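Local coordinates for protein endo-beta-1,4-glucanase (Bacillus licheniformis, PDB 2JEN) that hydrolyses internal beta-1,4-glucosidic linkages of plant cell-wall xyloglucan and related beta-glucans as a family 12 glycoside hydrolase, at residues A[160-163]-A[164-167]; A[169-172]-A[173-176]; A[81-84]-A[85-89]. The protein carries 1 engineered substitution. One frame throughout, in Å; residues are numbered along the deposited sequence.

Interaction 1. Residues A[160-163]-A[164-167]. With XYS (alpha-D-xylopyranose), chain C; GLC (alpha-D-glucopyranose), chain B; GLC (alpha-D-glucopyranose), chain D.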
loop_
_atom_site.group_PDB
_atom_site.type_symbol
_atom_site.label_atom_id
_atom_site.label_comp_id
_atom_site.label_asym_id
_atom_site.label_seq_id
_atom_site.Cartn_x
_atom_site.Cartn_y
_atom_site.Cartn_z
ATOM N N LEU A 160 31.398 1.525 -7.881
ATOM C CA LEU A 160 31.920 1.783 -6.550
ATOM C C LEU A 160 31.536 0.699 -5.572
ATOM O O LEU A 160 32.151 0.578 -4.516
ATOM C CB LEU A 160 31.445 3.136 -6.061
ATOM C CG LEU A 160 31.832 4.347 -6.888
ATOM C CD1 LEU A 160 31.367 5.654 -6.229
ATOM C CD2 LEU A 160 33.334 4.405 -7.241
ATOM N N ASN A 161 30.511 -0.087 -5.916
ATOM C CA ASN A 161 30.096 -1.214 -5.106
ATOM C C ASN A 161 29.759 -2.346 -6.043
ATOM O O ASN A 161 29.054 -2.140 -7.031
ATOM C CB ASN A 161 28.851 -0.847 -4.267
ATOM C CG ASN A 161 28.339 -2.001 -3.396
ATOM O OD1 ASN A 161 27.918 -3.032 -3.922
ATOM N ND2 ASN A 161 28.375 -1.820 -2.074
ATOM N N ASN A 162 30.254 -3.552 -5.733
ATOM C CA ASN A 162 29.809 -4.780 -6.378
ATOM C C ASN A 162 29.394 -5.720 -5.273
ATOM O O ASN A 162 30.243 -6.099 -4.433
ATOM C CB ASN A 162 30.938 -5.427 -7.223
ATOM C CG ASN A 162 30.492 -6.633 -7.961
ATOM O OD1 ASN A 162 29.302 -6.971 -7.952
ATOM N ND2 ASN A 162 31.449 -7.364 -8.555
ATOM N N THR A 163 28.114 -6.100 -5.220
ATOM C CA THR A 163 27.633 -7.046 -4.241
ATOM C C THR A 163 27.027 -8.236 -4.953
ATOM O O THR A 163 25.880 -8.226 -5.400
ATOM C CB THR A 163 26.649 -6.386 -3.263
ATOM O OG1 THR A 163 27.337 -5.328 -2.568
ATOM C CG2 THR A 163 26.130 -7.409 -2.239
ATOM N N ASN A 164 27.858 -9.263 -5.115
ATOM C CA ASN A 164 27.493 -10.547 -5.702
ATOM C C ASN A 164 27.261 -10.503 -7.198
ATOM O O ASN A 164 26.759 -11.473 -7.772
ATOM C CB ASN A 164 26.310 -11.210 -4.986
ATOM C CG ASN A 164 26.549 -11.400 -3.516
ATOM O OD1 ASN A 164 27.576 -11.965 -3.125
ATOM N ND2 ASN A 164 25.611 -10.948 -2.685
ATOM N N ALA A 165 27.622 -9.396 -7.831
ATOM C CA ALA A 165 27.361 -9.234 -9.254
ATOM C C ALA A 165 28.619 -9.338 -10.084
ATOM O O ALA A 165 29.707 -9.661 -9.577
ATOM C CB ALA A 165 26.612 -7.878 -9.558
ATOM N N GLY A 166 28.455 -9.109 -11.374
ATOM C CA GLY A 166 29.580 -9.055 -12.289
ATOM C C GLY A 166 29.146 -8.385 -13.571
ATOM O O GLY A 166 27.961 -8.343 -13.883
ATOM N N PRO A 167 30.092 -7.808 -14.302
ATOM C CA PRO A 167 29.799 -6.970 -15.416
ATOM C C PRO A 167 29.634 -7.702 -16.736
ATOM O O PRO A 167 29.887 -8.924 -16.836
ATOM C CB PRO A 167 31.019 -6.050 -15.461
ATOM C CG PRO A 167 32.125 -6.972 -15.079
ATOM C CD PRO A 167 31.530 -7.786 -13.968
HETATM C C1 XYS C . 26.324 -11.327 -12.897
HETATM C C2 XYS C . 26.649 -12.629 -12.210
HETATM C C3 XYS C . 25.401 -13.208 -11.580
HETATM C C4 XYS C . 24.782 -12.168 -10.663
HETATM C C5 XYS C . 24.552 -10.906 -11.473
HETATM O O2 XYS C . 27.219 -13.554 -13.145
HETATM O O3 XYS C . 25.699 -14.402 -10.869
HETATM O O4 XYS C . 23.518 -12.648 -10.232
HETATM O O5 XYS C . 25.769 -10.398 -12.016
HETATM C C1 GLC B . 25.306 -7.389 -16.751
HETATM C C2 GLC B . 26.033 -6.226 -16.118
HETATM C C3 GLC B . 25.225 -4.954 -16.193
HETATM C C4 GLC B . 24.664 -4.703 -17.595
HETATM C C5 GLC B . 24.025 -6.000 -18.120
HETATM C C6 GLC B . 23.574 -5.825 -19.567
HETATM O O2 GLC B . 26.268 -6.520 -14.757
HETATM O O3 GLC B . 26.053 -3.878 -15.833
HETATM O O4 GLC B . 23.744 -3.612 -17.561
HETATM O O5 GLC B . 24.976 -7.039 -18.093
HETATM O O6 GLC B . 22.702 -6.902 -19.914
HETATM C C1 GLC D . 26.245 -12.548 -17.739
HETATM C C2 GLC D . 26.059 -11.604 -18.908
HETATM C C3 GLC D . 26.401 -10.162 -18.535
HETATM C C4 GLC D . 25.691 -9.754 -17.241
HETATM C C5 GLC D . 25.980 -10.789 -16.168
HETATM C C6 GLC D . 25.225 -10.488 -14.865
HETATM O O1 GLC D . 25.668 -13.801 -18.068
HETATM O O2 GLC D . 26.950 -11.981 -19.948
HETATM O O3 GLC D . 26.057 -9.274 -19.573
HETATM O O4 GLC D . 26.207 -8.516 -16.773
HETATM O O5 GLC D . 25.528 -12.059 -16.621
HETATM O O6 GLC D . 25.444 -11.585 -13.983
HETATM O O HOH W 1 30.419 -9.408 -3.900
#
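In the wall of the glycan-binding cleft, where strand 154-163 runs out into a loop, the side-chain amide of N162 grips the backbone of A165, a good example of an asparagine folding the loop that follows its own strand. Both ends of the amide take part. OD1 accepts the N-H of A165 (N162 OD1 to A165 N, 3.0 Å) through a bent bond, 133° at the hydrogen, while ND2 donates to the carbonyl of the same residue (N162 ND2 to A165 O, 3.1 Å). That oxygen lies in the plane of the N162 amide, yet the donor stands well above the plane of the A165 carbonyl. With CG anti to the backbone N (chi1 -176°), the amide swings across to the loop and closes a small ring of two bonds. The methyl of A165 also approaches the outer end of the amide, CB lying 3.3 Å from OD1 of N162.

N164 makes the turn in a left-handed backbone conformation; its N-H is given to a water (N164 N to water oxygen, 2.8 Å), and its ND2 reaches G130 O. Just before it, T163 OG1 donates to N161 OD1 in the carbonyl plane, on a lone pair.

Placed by this turn, G166 meets the sugars with its backbone: its N-H makes a weak bond to the xylose (G166 N to XYS O5, 3.0 Å), and its carbonyl accepts from a glucose (chain B O2 to G166 O, 2.6 Å). With a leucine in place of N162, both polar atoms of A165 would probably lose these partners and the loop that meets the xylose would be freer to shift. The arrangement is that of a strand-end loop forming one wall of a sugar-binding cleft.

Interaction 2. Residues A[169-172]-A[173-176]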
loop_
_atom_site.group_PDB
_atom_site.type_symbol
_atom_site.label_atom_id
_atom_site.label_comp_id
_atom_site.label_asym_id
_atom_site.label_seq_id
_atom_site.Cartn_x
_atom_site.Cartn_y
_atom_site.Cartn_z
ATOM N N GLY A 169 30.740 -8.489 -20.560
ATOM C CA GLY A 169 31.986 -8.589 -21.298
ATOM C C GLY A 169 33.044 -9.373 -20.580
ATOM O O GLY A 169 32.768 -10.139 -19.636
ATOM N N SER A 170 34.283 -9.196 -21.034
ATOM C CA SER A 170 35.396 -9.997 -20.561
ATOM C C SER A 170 36.430 -9.132 -19.857
ATOM O O SER A 170 36.654 -7.972 -20.206
ATOM C CB SER A 170 36.064 -10.752 -21.716
ATOM O OG SER A 170 35.208 -11.785 -22.157
ATOM N N TYR A 171 37.052 -9.716 -18.854
ATOM C CA TYR A 171 38.078 -9.049 -18.078
ATOM C C TYR A 171 39.323 -8.772 -18.919
ATOM O O TYR A 171 39.853 -9.675 -19.572
ATOM C CB TYR A 171 38.453 -9.926 -16.883
ATOM C CG TYR A 171 39.591 -9.388 -16.041
ATOM C CD1 TYR A 171 39.488 -8.227 -15.293
ATOM C CD2 TYR A 171 40.812 -10.046 -16.035
ATOM C CE1 TYR A 171 40.551 -7.767 -14.533
ATOM C CE2 TYR A 171 41.867 -9.577 -15.283
ATOM C CZ TYR A 171 41.735 -8.446 -14.542
ATOM O OH TYR A 171 42.805 -8.017 -13.754
ATOM N N VAL A 172 39.813 -7.547 -18.825
ATOM C CA VAL A 172 40.978 -7.079 -19.546
ATOM C C VAL A 172 42.215 -7.078 -18.645
ATOM O O VAL A 172 43.198 -7.813 -18.887
ATOM C CB VAL A 172 40.747 -5.668 -20.119
ATOM C CG1 VAL A 172 41.983 -5.226 -20.915
ATOM C CG2 VAL A 172 39.481 -5.634 -21.001
ATOM N N GLU A 173 42.181 -6.248 -17.623
ATOM C CA GLU A 173 43.289 -5.972 -16.735
ATOM C C GLU A 173 42.825 -5.113 -15.575
ATOM O O GLU A 173 41.719 -4.569 -15.598
ATOM C CB GLU A 173 44.407 -5.243 -17.482
ATOM C CG GLU A 173 44.066 -3.847 -17.916
ATOM C CD GLU A 173 44.963 -3.283 -19.011
ATOM O OE1 GLU A 173 45.868 -4.004 -19.470
ATOM O OE2 GLU A 173 44.756 -2.117 -19.436
ATOM N N THR A 174 43.680 -4.993 -14.561
ATOM C CA THR A 174 43.492 -4.095 -13.439
ATOM C C THR A 174 44.356 -2.877 -13.632
ATOM O O THR A 174 45.541 -2.987 -13.998
ATOM C CB THR A 174 43.737 -4.803 -12.137
ATOM O OG1 THR A 174 42.800 -5.879 -12.024
ATOM C CG2 THR A 174 43.595 -3.888 -10.929
ATOM N N VAL A 175 43.766 -1.701 -13.436
ATOM C CA VAL A 175 44.429 -0.423 -13.666
ATOM C C VAL A 175 44.258 0.510 -12.495
ATOM O O VAL A 175 43.274 0.409 -11.747
ATOM C CB VAL A 175 43.890 0.300 -14.933
ATOM C CG1 VAL A 175 43.990 -0.598 -16.098
ATOM C CG2 VAL A 175 42.398 0.728 -14.738
ATOM N N SER A 176 45.219 1.393 -12.306
ATOM C CA SER A 176 45.085 2.498 -11.326
ATOM C C SER A 176 44.749 3.766 -12.088
ATOM O O SER A 176 45.525 4.218 -12.918
ATOM C CB SER A 176 46.387 2.656 -10.536
ATOM O OG SER A 176 46.310 3.672 -9.548
#
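The side chain of Y171 reaches over the backbone of E173 to the hydroxyl of T174, and tracing it outward shows how one ring can span an irregularity in an edge strand. At CB, the first torsion sets CG anti to the backbone N (chi1 176°) and sends the ring along strand 170-177. CD1 comes near E173 N, and CE1 lies 3.6 Å from E173 O. Across the ring, CE2 approaches E173 CA, while CZ of Y171 sits 3.7 Å from the same CA. One face of the ring therefore covers this peptide, with E173 N 3.7 Å from the ring plane and offset toward the rim. At the tip, Y171 OH is hydrogen-bonded to T174 OG1 (2.8 Å), which meets the ring at its edge and in its plane; either hydroxyl could be the donor.

V172 and E173 both pair through their backbones with V184 of the neighbouring strand, V172 has a psi of -65°, and the two side chains lie together on the other side of the strand from the ring, V172 CG1 3.9 Å from E173 CG. These features are consistent with a classic beta bulge, though an imperfect one, since E173 N itself finds no partner. The carboxylate of E173 leads away to Y221 and to a salt bridge with K226, and the ring of Y171 also packs edge-to-face with Y185.

Chemically, the contact joins an aromatic lid to a neutral hydroxyl pair: the ring helps to bury the unpartnered E173 N, and the bond at its tip probably limits how far the phenol can swing.

Interaction 3. Residues A[81-84]-A[85-89]. With GLC (alpha-D-glucopyranose), chain E; GLC (alpha-D-glucopyranose), chain D.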
loop_
_atom_site.group_PDB
_atom_site.type_symbol
_atom_site.label_atom_id
_atom_site.label_comp_id
_atom_site.label_asym_id
_atom_site.label_seq_id
_atom_site.Cartn_x
_atom_site.Cartn_y
_atom_site.Cartn_z
ATOM N N SER A 81 13.905 -11.824 -6.997
ATOM C CA SER A 81 14.327 -12.636 -8.137
ATOM C C SER A 81 15.762 -13.132 -7.920
ATOM O O SER A 81 16.588 -12.416 -7.355
ATOM C CB SER A 81 14.339 -11.780 -9.403
ATOM O OG SER A 81 14.769 -12.556 -10.556
ATOM N N ASN A 82 16.035 -14.326 -8.424
ATOM C CA ASN A 82 17.369 -14.914 -8.380
ATOM C C ASN A 82 18.163 -14.760 -9.669
ATOM O O ASN A 82 19.322 -15.199 -9.720
ATOM C CB ASN A 82 17.311 -16.388 -7.986
ATOM C CG ASN A 82 16.581 -17.242 -8.999
ATOM O OD1 ASN A 82 16.787 -17.084 -10.219
ATOM N ND2 ASN A 82 15.739 -18.167 -8.531
ATOM N N THR A 83 17.590 -14.138 -10.703
ATOM C CA THR A 83 18.205 -14.200 -11.992
ATOM C C THR A 83 19.253 -13.121 -12.197
ATOM O O THR A 83 19.316 -12.134 -11.479
ATOM C CB THR A 83 17.216 -14.183 -13.143
ATOM O OG1 THR A 83 16.643 -12.876 -13.195
ATOM C CG2 THR A 83 16.136 -15.282 -13.024
ATOM N N SER A 84 20.101 -13.350 -13.200
ATOM C CA SER A 84 21.253 -12.501 -13.491
ATOM C C SER A 84 20.930 -11.315 -14.409
ATOM O O SER A 84 21.811 -10.586 -14.826
ATOM C CB SER A 84 22.353 -13.360 -14.135
ATOM O OG SER A 84 21.924 -13.770 -15.410
ATOM N N THR A 85 19.657 -11.072 -14.679
ATOM C CA THR A 85 19.258 -9.936 -15.461
ATOM C C THR A 85 19.134 -8.699 -14.570
ATOM O O THR A 85 18.662 -8.772 -13.454
ATOM C CB THR A 85 17.949 -10.198 -16.158
ATOM O OG1 THR A 85 16.960 -10.345 -15.191
ATOM C CG2 THR A 85 17.942 -11.449 -17.026
ATOM N N VAL A 86 19.537 -7.548 -15.075
ATOM C CA VAL A 86 19.302 -6.296 -14.373
ATOM C C VAL A 86 17.804 -5.973 -14.411
ATOM O O VAL A 86 17.228 -5.924 -15.494
ATOM C CB VAL A 86 20.107 -5.143 -15.010
ATOM C CG1 VAL A 86 19.744 -3.806 -14.351
ATOM C CG2 VAL A 86 21.612 -5.392 -14.897
ATOM N N LYS A 87 17.184 -5.826 -13.231
ATOM C CA LYS A 87 15.770 -5.497 -13.173
ATOM C C LYS A 87 15.506 -4.005 -13.281
ATOM O O LYS A 87 14.484 -3.590 -13.833
ATOM C CB LYS A 87 15.127 -6.001 -11.888
ATOM C CG LYS A 87 15.358 -7.506 -11.601
ATOM C CD LYS A 87 15.085 -8.406 -12.788
ATOM C CE LYS A 87 15.246 -9.908 -12.463
ATOM N NZ LYS A 87 16.678 -10.265 -12.127
ATOM N N ALA A 88 16.421 -3.216 -12.725
ATOM C CA ALA A 88 16.184 -1.794 -12.540
ATOM C C ALA A 88 17.511 -1.077 -12.338
ATOM O O ALA A 88 18.499 -1.705 -11.907
ATOM C CB ALA A 88 15.268 -1.579 -11.301
ATOM N N TYR A 89 17.519 0.230 -12.633
ATOM C CA TYR A 89 18.661 1.090 -12.363
ATOM C C TYR A 89 18.129 2.422 -11.833
ATOM O O TYR A 89 18.260 3.466 -12.483
ATOM C CB TYR A 89 19.481 1.278 -13.629
ATOM C CG TYR A 89 20.741 2.136 -13.508
ATOM C CD1 TYR A 89 21.763 1.828 -12.606
ATOM C CD2 TYR A 89 20.905 3.279 -14.267
ATOM C CE1 TYR A 89 22.937 2.569 -12.538
ATOM C CE2 TYR A 89 22.063 4.038 -14.200
ATOM C CZ TYR A 89 23.042 3.721 -13.281
ATOM O OH TYR A 89 24.192 4.471 -13.263
HETATM C C1 GLC E . 24.836 -0.952 -18.685
HETATM C C2 GLC E . 23.999 -1.294 -19.915
HETATM C C3 GLC E . 23.015 -0.178 -20.150
HETATM C C4 GLC E . 22.096 -0.080 -18.937
HETATM C C5 GLC E . 23.021 0.215 -17.748
HETATM C C6 GLC E . 22.288 0.535 -16.439
HETATM O O1 GLC E . 25.830 -1.902 -18.419
HETATM O O2 GLC E . 24.713 -1.413 -21.126
HETATM O O3 GLC E . 22.405 -0.480 -21.406
HETATM O O4 GLC E . 21.199 1.000 -19.078
HETATM O O5 GLC E . 23.926 -0.869 -17.592
HETATM O O6 GLC E . 21.380 -0.485 -16.083
HETATM C C1 GLC D . 26.245 -12.548 -17.739
HETATM C C2 GLC D . 26.059 -11.604 -18.908
HETATM C C3 GLC D . 26.401 -10.162 -18.535
HETATM C C4 GLC D . 25.691 -9.754 -17.241
HETATM C C5 GLC D . 25.980 -10.789 -16.168
HETATM C C6 GLC D . 25.225 -10.488 -14.865
HETATM O O1 GLC D . 25.668 -13.801 -18.068
HETATM O O2 GLC D . 26.950 -11.981 -19.948
HETATM O O3 GLC D . 26.057 -9.274 -19.573
HETATM O O4 GLC D . 26.207 -8.516 -16.773
HETATM O O5 GLC D . 25.528 -12.059 -16.621
HETATM O O6 GLC D . 25.444 -11.585 -13.983
#
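K87 folds its amino group back into the loop and donates to T83 OG1, in the tight half of a contact that illustrates how a single lysine can tie several oxygens of one turn together. NZ lies 2.8 Å from T83 OG1, and it also donates to T85 O (2.8 Å from NZ) and to T85 OG1 (3.1 Å from NZ), the longest of these three. A further bond runs to F245 O, so the three hydrogens of the amino group are shared among four oxygens, which would be expected to stabilise its positive charge. Bends in the lysine chain, at chi2 (-48°) and at chi4 (-66°), turn NZ back on the residues just before it. The last methylene packs against the serine, K87 CE standing 3.3 Å from S81 OG. That oxygen accepts an almost straight bond from T83 N (3.2 Å from S81 OG, 173°), forming an ST turn, and is tied also to D72 of the second subunit.

The outer side is looser. T85 is exposed, and S84, modelled in two conformers, meets the sugar only at van der Waals range, S84 O to C6 of the chain D glucose being 3.4 Å. At the buried far end of the loop, one face of the Y89 ring packs on C6 of the chain E glucose, 3.7 Å above the plane.

All this lies in the loop joining strand 72-79 to strand 91-95. The backbones of K87 and A88 pair with V244, at the end of strand 234-244, and their side chains rest on W79, the last residue of strand 72-79.

Overall arrangement
Along the chain the order is interaction 3, then interaction 1, then interaction 2. Interactions 1 and 3 lie about 12 Å apart between centres and do not touch, yet both reach the chain D glucose, so two loops distant in sequence line one cleft of the beta-sandwich typical of family 12 enzymes. Interaction 2 follows interaction 1 directly in the chain, with centres about 14 Å apart; strands 154-163 and 170-177 belong to the same sheet, the second forming a hairpin with strand 180-192. About 23 Å separates the centres of interactions 2 and 3. Of the three, the two touching sugar lie on loops or at a strand end, while interaction 2 shapes a strand away from the cleft.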